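Local coordinates for HIAXHD3 (Humicola insolens, PDB 3ZXK), which is a family 43 arabinofuranosidase that probably removes arabinose side chains from xylan-type polysaccharides and has served as a scaffold for introducing endo-xylanase activity, at residues His17-Tyr31 / Ala42-Thr54. Numbering follows the deposited sequence.
Sequences HPALEVFRVGSVFYY and APVLKSYDLVHWT
Y31 turns a ring edge toward the indole face of W53: the six-membered rings have centroids 5.2 Å apart and planes at 68°, a T-shaped pair. The phenol lies there because CG is anti to the backbone N (chi1 178°), which also presents a ring face to L45. CD1 of L45 is shared, standing 4.0 Å from the centroid of the Y31 ring and 3.9 Å from that of the H17 ring, over a face of each. A bond from Y31 OH to H17 O (2.9 Å), in the carbonyl plane and on a lone pair, ties down the hydroxyl end of the phenol. At the F29 end of the strand, L50 crosses F29 at about a right angle, its CG 3.7 Å from the ring centroid and 5° off the normal. An alanine in place of F29 would probably leave L50 without the ring face it packs on and open a gap between L50 and the Y48 backbone. Beneath these side chains, F29 and Y31 form antiparallel hydrogen-bonded pairs with S47 and L45; F29 N to S47 O (2.8 Å) is nearly straight. From the other face, K46 reaches E123 and E314 in salt bridges. Strands 28-32 and 41-47 are the inner pair of a four-stranded antiparallel blade of the family 43 β-propeller, flanked by 21-25 and 54-58, while V253 of strand 250-254 touches F29 and L50.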
loop_
_atom_site.group_PDB
_atom_site.type_symbol
_atom_site.label_atom_id
_atom_site.label_comp_id
_atom_site.label_asym_id
_atom_site.label_seq_id
_atom_site.Cartn_x
_atom_site.Cartn_y
_atom_site.Cartn_z
ATOM N N HIS A 17 0.217 -1.512 -4.226
ATOM C CA HIS A 17 0.479 -2.507 -3.132
ATOM C C HIS A 17 1.874 -3.058 -3.332
ATOM O O HIS A 17 2.062 -4.216 -3.719
ATOM C CB HIS A 17 -0.633 -3.580 -3.041
ATOM C CG HIS A 17 -1.842 -3.138 -2.237
ATOM N ND1 HIS A 17 -1.811 -2.994 -0.886
ATOM C CD2 HIS A 17 -3.113 -2.764 -2.635
ATOM C CE1 HIS A 17 -3.018 -2.571 -0.451
ATOM N NE2 HIS A 17 -3.814 -2.434 -1.520
ATOM N N PRO A 18 2.891 -2.222 -3.094
ATOM C CA PRO A 18 4.270 -2.587 -3.433
ATOM C C PRO A 18 4.933 -3.561 -2.484
ATOM O O PRO A 18 4.424 -3.807 -1.375
ATOM C CB PRO A 18 5.018 -1.256 -3.299
ATOM C CG PRO A 18 4.264 -0.539 -2.233
ATOM C CD PRO A 18 2.823 -0.855 -2.550
ATOM N N ALA A 19 6.076 -4.102 -2.921
ATOM C CA ALA A 19 6.921 -4.985 -2.095
ATOM C C ALA A 19 6.183 -6.199 -1.544
ATOM O O ALA A 19 6.386 -6.617 -0.403
ATOM C CB ALA A 19 7.616 -4.210 -0.978
ATOM N N LEU A 20 5.355 -6.797 -2.386
ATOM C CA LEU A 20 4.436 -7.829 -1.946
ATOM C C LEU A 20 5.142 -9.088 -1.456
ATOM O O LEU A 20 6.209 -9.450 -1.969
ATOM C CB LEU A 20 3.416 -8.130 -3.054
ATOM C CG LEU A 20 3.928 -8.848 -4.310
ATOM C CD1 LEU A 20 3.762 -10.363 -4.167
ATOM C CD2 LEU A 20 3.202 -8.339 -5.551
ATOM N N GLU A 21 4.531 -9.702 -0.446
ATOM C CA GLU A 21 4.817 -11.081 -0.015
ATOM C C GLU A 21 3.515 -11.837 -0.219
ATOM O O GLU A 21 2.484 -11.332 0.182
ATOM C CB GLU A 21 5.180 -11.107 1.492
ATOM C CG GLU A 21 5.260 -12.511 2.131
ATOM C CD GLU A 21 6.656 -13.114 2.117
ATOM O OE1 GLU A 21 7.616 -12.472 2.605
ATOM O OE2 GLU A 21 6.793 -14.247 1.621
ATOM N N VAL A 22 3.546 -13.020 -0.841
ATOM C CA VAL A 22 2.331 -13.840 -1.002
ATOM C C VAL A 22 2.555 -15.243 -0.456
ATOM O O VAL A 22 3.643 -15.807 -0.595
ATOM C CB VAL A 22 1.866 -13.992 -2.480
ATOM C CG1 VAL A 22 1.029 -12.809 -2.968
ATOM C CG2 VAL A 22 3.028 -14.331 -3.423
ATOM N N PHE A 23 1.527 -15.802 0.166
ATOM C CA PHE A 23 1.598 -17.186 0.639
ATOM C C PHE A 23 0.203 -17.757 0.720
ATOM O O PHE A 23 -0.765 -17.016 0.604
ATOM C CB PHE A 23 2.352 -17.307 1.985
ATOM C CG PHE A 23 1.729 -16.524 3.111
ATOM C CD1 PHE A 23 2.060 -15.198 3.342
ATOM C CD2 PHE A 23 0.781 -17.112 3.932
ATOM C CE1 PHE A 23 1.457 -14.468 4.365
ATOM C CE2 PHE A 23 0.193 -16.397 4.976
ATOM C CZ PHE A 23 0.544 -15.082 5.211
ATOM N N ARG A 24 0.115 -19.068 0.886
ATOM C CA ARG A 24 -1.180 -19.733 0.940
ATOM C C ARG A 24 -1.354 -20.414 2.275
ATOM O O ARG A 24 -0.406 -21.022 2.798
ATOM C CB ARG A 24 -1.271 -20.789 -0.166
ATOM C CG ARG A 24 -2.594 -21.514 -0.188
ATOM C CD ARG A 24 -2.731 -22.429 -1.392
ATOM N NE ARG A 24 -1.720 -23.483 -1.432
ATOM C CZ ARG A 24 -1.827 -24.660 -0.819
ATOM N NH1 ARG A 24 -2.904 -24.953 -0.086
ATOM N NH2 ARG A 24 -0.860 -25.554 -0.934
ATOM N N VAL A 25 -2.556 -20.298 2.838
ATOM C CA VAL A 25 -2.980 -21.165 3.954
ATOM C C VAL A 25 -4.232 -21.874 3.506
ATOM O O VAL A 25 -5.278 -21.237 3.339
ATOM C CB VAL A 25 -3.282 -20.357 5.233
ATOM C CG1 VAL A 25 -3.575 -21.317 6.391
ATOM C CG2 VAL A 25 -2.119 -19.426 5.569
ATOM N N GLY A 26 -4.144 -23.180 3.287
ATOM C CA GLY A 26 -5.324 -23.922 2.841
ATOM C C GLY A 26 -5.866 -23.382 1.531
ATOM O O GLY A 26 -5.152 -23.394 0.527
ATOM N N SER A 27 -7.136 -22.958 1.539
ATOM C CA SER A 27 -7.813 -22.417 0.363
ATOM C C SER A 27 -7.613 -20.908 0.132
ATOM O O SER A 27 -8.110 -20.346 -0.843
ATOM C CB SER A 27 -9.311 -22.739 0.464
ATOM O OG SER A 27 -9.470 -24.135 0.501
ATOM N N VAL A 28 -6.860 -20.253 1.010
ATOM C CA VAL A 28 -6.782 -18.799 0.992
ATOM C C VAL A 28 -5.365 -18.311 0.717
ATOM O O VAL A 28 -4.399 -18.813 1.310
ATOM C CB VAL A 28 -7.266 -18.175 2.336
ATOM C CG1 VAL A 28 -7.208 -16.657 2.226
ATOM C CG2 VAL A 28 -8.672 -18.653 2.676
ATOM N N PHE A 29 -5.256 -17.334 -0.173
ATOM C CA PHE A 29 -3.967 -16.667 -0.414
ATOM C C PHE A 29 -3.971 -15.340 0.325
ATOM O O PHE A 29 -4.977 -14.611 0.333
ATOM C CB PHE A 29 -3.773 -16.358 -1.894
ATOM C CG PHE A 29 -3.817 -17.560 -2.783
ATOM C CD1 PHE A 29 -2.644 -18.305 -3.023
ATOM C CD2 PHE A 29 -4.996 -17.946 -3.425
ATOM C CE1 PHE A 29 -2.654 -19.415 -3.862
ATOM C CE2 PHE A 29 -5.004 -19.071 -4.273
ATOM C CZ PHE A 29 -3.831 -19.798 -4.490
ATOM N N TYR A 30 -2.829 -15.001 0.897
ATOM C CA TYR A 30 -2.618 -13.734 1.608
ATOM C C TYR A 30 -1.478 -12.959 0.973
ATOM O O TYR A 30 -0.534 -13.556 0.481
ATOM C CB TYR A 30 -2.337 -13.977 3.095
ATOM C CG TYR A 30 -3.549 -14.480 3.837
ATOM C CD1 TYR A 30 -4.595 -13.614 4.173
ATOM C CD2 TYR A 30 -3.670 -15.826 4.163
ATOM C CE1 TYR A 30 -5.715 -14.082 4.831
ATOM C CE2 TYR A 30 -4.786 -16.308 4.827
ATOM C CZ TYR A 30 -5.779 -15.430 5.170
ATOM O OH TYR A 30 -6.901 -15.871 5.803
ATOM N N TYR A 31 -1.584 -11.639 0.991
ATOM C CA TYR A 31 -0.653 -10.727 0.283
ATOM C C TYR A 31 -0.404 -9.603 1.255
ATOM O O TYR A 31 -1.357 -8.998 1.768
ATOM C CB TYR A 31 -1.420 -10.206 -0.929
ATOM C CG TYR A 31 -0.800 -9.206 -1.881
ATOM C CD1 TYR A 31 -0.284 -7.980 -1.445
ATOM C CD2 TYR A 31 -0.837 -9.459 -3.249
ATOM C CE1 TYR A 31 0.202 -7.038 -2.353
ATOM C CE2 TYR A 31 -0.339 -8.529 -4.147
ATOM C CZ TYR A 31 0.163 -7.334 -3.710
ATOM O OH TYR A 31 0.625 -6.484 -4.689
ATOM N N ALA A 42 1.213 -1.785 6.595
ATOM C CA ALA A 42 1.367 -3.197 6.217
ATOM C C ALA A 42 0.039 -3.905 5.996
ATOM O O ALA A 42 -0.306 -4.843 6.731
ATOM C CB ALA A 42 2.249 -3.974 7.202
ATOM N N PRO A 43 -0.708 -3.479 4.978
ATOM C CA PRO A 43 -1.998 -4.126 4.688
ATOM C C PRO A 43 -1.807 -5.594 4.352
ATOM O O PRO A 43 -0.733 -5.996 3.843
ATOM C CB PRO A 43 -2.480 -3.427 3.414
ATOM C CG PRO A 43 -1.453 -2.451 3.040
ATOM C CD PRO A 43 -0.335 -2.446 3.996
ATOM N N VAL A 44 -2.848 -6.364 4.655
ATOM C CA VAL A 44 -2.980 -7.754 4.234
ATOM C C VAL A 44 -4.222 -7.851 3.346
ATOM O O VAL A 44 -5.317 -7.421 3.757
ATOM C CB VAL A 44 -3.147 -8.727 5.423
ATOM C CG1 VAL A 44 -3.219 -10.175 4.956
ATOM C CG2 VAL A 44 -1.970 -8.600 6.393
ATOM N N LEU A 45 -4.028 -8.408 2.152
ATOM C CA LEU A 45 -5.124 -8.718 1.238
ATOM C C LEU A 45 -5.348 -10.206 1.188
ATOM O O LEU A 45 -4.428 -11.007 1.444
ATOM C CB LEU A 45 -4.846 -8.188 -0.171
ATOM C CG LEU A 45 -4.239 -6.772 -0.300
ATOM C CD1 LEU A 45 -3.836 -6.548 -1.752
ATOM C CD2 LEU A 45 -5.227 -5.719 0.158
ATOM N N LYS A 46 -6.581 -10.578 0.846
ATOM C CA LYS A 46 -6.990 -11.961 0.784
ATOM C C LYS A 46 -7.573 -12.260 -0.601
ATOM O O LYS A 46 -8.250 -11.402 -1.201
ATOM C CB LYS A 46 -8.052 -12.165 1.855
ATOM C CG LYS A 46 -8.936 -13.361 1.705
ATOM C CD LYS A 46 -10.012 -13.390 2.764
ATOM C CE LYS A 46 -10.684 -14.750 2.712
ATOM N NZ LYS A 46 -11.693 -14.902 3.786
ATOM N N SER A 47 -7.306 -13.467 -1.088
ATOM C CA SER A 47 -7.866 -13.976 -2.343
ATOM C C SER A 47 -8.082 -15.475 -2.294
ATOM O O SER A 47 -7.384 -16.163 -1.592
ATOM C CB SER A 47 -6.930 -13.687 -3.514
ATOM O OG SER A 47 -7.554 -14.071 -4.716
ATOM N N TYR A 48 -9.006 -15.964 -3.107
ATOM C CA TYR A 48 -9.195 -17.401 -3.263
ATOM C C TYR A 48 -8.586 -17.912 -4.566
ATOM O O TYR A 48 -8.489 -19.128 -4.778
ATOM C CB TYR A 48 -10.678 -17.770 -3.187
ATOM C CG TYR A 48 -11.308 -17.525 -1.849
ATOM C CD1 TYR A 48 -11.087 -18.396 -0.785
ATOM C CD2 TYR A 48 -12.144 -16.406 -1.635
ATOM C CE1 TYR A 48 -11.698 -18.171 0.453
ATOM C CE2 TYR A 48 -12.747 -16.177 -0.399
ATOM C CZ TYR A 48 -12.509 -17.062 0.634
ATOM O OH TYR A 48 -13.103 -16.850 1.858
ATOM N N ASP A 49 -8.148 -16.986 -5.427
ATOM C CA ASP A 49 -7.690 -17.352 -6.765
ATOM C C ASP A 49 -6.459 -16.610 -7.284
ATOM O O ASP A 49 -6.104 -16.822 -8.425
ATOM C CB ASP A 49 -8.853 -17.199 -7.774
ATOM C CG ASP A 49 -9.413 -15.772 -7.835
ATOM O OD1 ASP A 49 -8.840 -14.858 -7.193
ATOM O OD2 ASP A 49 -10.455 -15.576 -8.503
ATOM N N LEU A 50 -5.800 -15.816 -6.429
ATOM C CA LEU A 50 -4.669 -14.939 -6.806
ATOM C C LEU A 50 -5.039 -13.792 -7.713
ATOM O O LEU A 50 -4.172 -12.987 -8.088
ATOM C CB LEU A 50 -3.482 -15.716 -7.406
ATOM C CG LEU A 50 -2.700 -16.655 -6.505
ATOM C CD1 LEU A 50 -1.696 -17.460 -7.309
ATOM C CD2 LEU A 50 -1.991 -15.856 -5.428
ATOM N N VAL A 51 -6.327 -13.656 -8.007
ATOM C CA VAL A 51 -6.780 -12.669 -8.988
ATOM C C VAL A 51 -7.677 -11.595 -8.382
ATOM O O VAL A 51 -7.467 -10.420 -8.632
ATOM C CB VAL A 51 -7.483 -13.380 -10.150
ATOM C CG1 VAL A 51 -8.141 -12.396 -11.099
ATOM C CG2 VAL A 51 -6.486 -14.266 -10.881
ATOM N N HIS A 52 -8.672 -11.992 -7.594
ATOM C CA HIS A 52 -9.576 -11.031 -6.977
ATOM C C HIS A 52 -9.223 -10.882 -5.524
ATOM O O HIS A 52 -9.372 -11.827 -4.736
ATOM C CB HIS A 52 -11.006 -11.519 -7.142
ATOM C CG HIS A 52 -11.402 -11.742 -8.584
ATOM N ND1 HIS A 52 -11.398 -12.959 -9.167
ATOM C CD2 HIS A 52 -11.792 -10.839 -9.566
ATOM C CE1 HIS A 52 -11.796 -12.845 -10.454
ATOM N NE2 HIS A 52 -12.037 -11.550 -10.699
ATOM N N TRP A 53 -8.721 -9.704 -5.171
ATOM C CA TRP A 53 -8.151 -9.436 -3.850
ATOM C C TRP A 53 -9.032 -8.477 -3.097
ATOM O O TRP A 53 -9.580 -7.533 -3.700
ATOM C CB TRP A 53 -6.779 -8.825 -4.001
ATOM C CG TRP A 53 -5.790 -9.755 -4.610
ATOM C CD1 TRP A 53 -5.458 -9.888 -5.948
ATOM C CD2 TRP A 53 -4.980 -10.735 -3.902
ATOM N NE1 TRP A 53 -4.483 -10.836 -6.116
ATOM C CE2 TRP A 53 -4.159 -11.402 -4.915
ATOM C CE3 TRP A 53 -4.841 -11.101 -2.566
ATOM C CZ2 TRP A 53 -3.249 -12.401 -4.580
ATOM C CZ3 TRP A 53 -3.943 -12.124 -2.246
ATOM C CH2 TRP A 53 -3.156 -12.746 -3.229
ATOM N N THR A 54 -9.132 -8.679 -1.781
ATOM C CA THR A 54 -9.913 -7.840 -0.867
ATOM C C THR A 54 -9.026 -7.559 0.347
ATOM O O THR A 54 -8.417 -8.503 0.874
ATOM C CB THR A 54 -11.155 -8.594 -0.363
ATOM O OG1 THR A 54 -11.997 -8.935 -1.474
ATOM C CG2 THR A 54 -11.942 -7.744 0.629
HETATM O O HOH W 1 -9.182 -21.150 -3.216
HETATM O O HOH W 2 -9.539 -14.725 6.027
#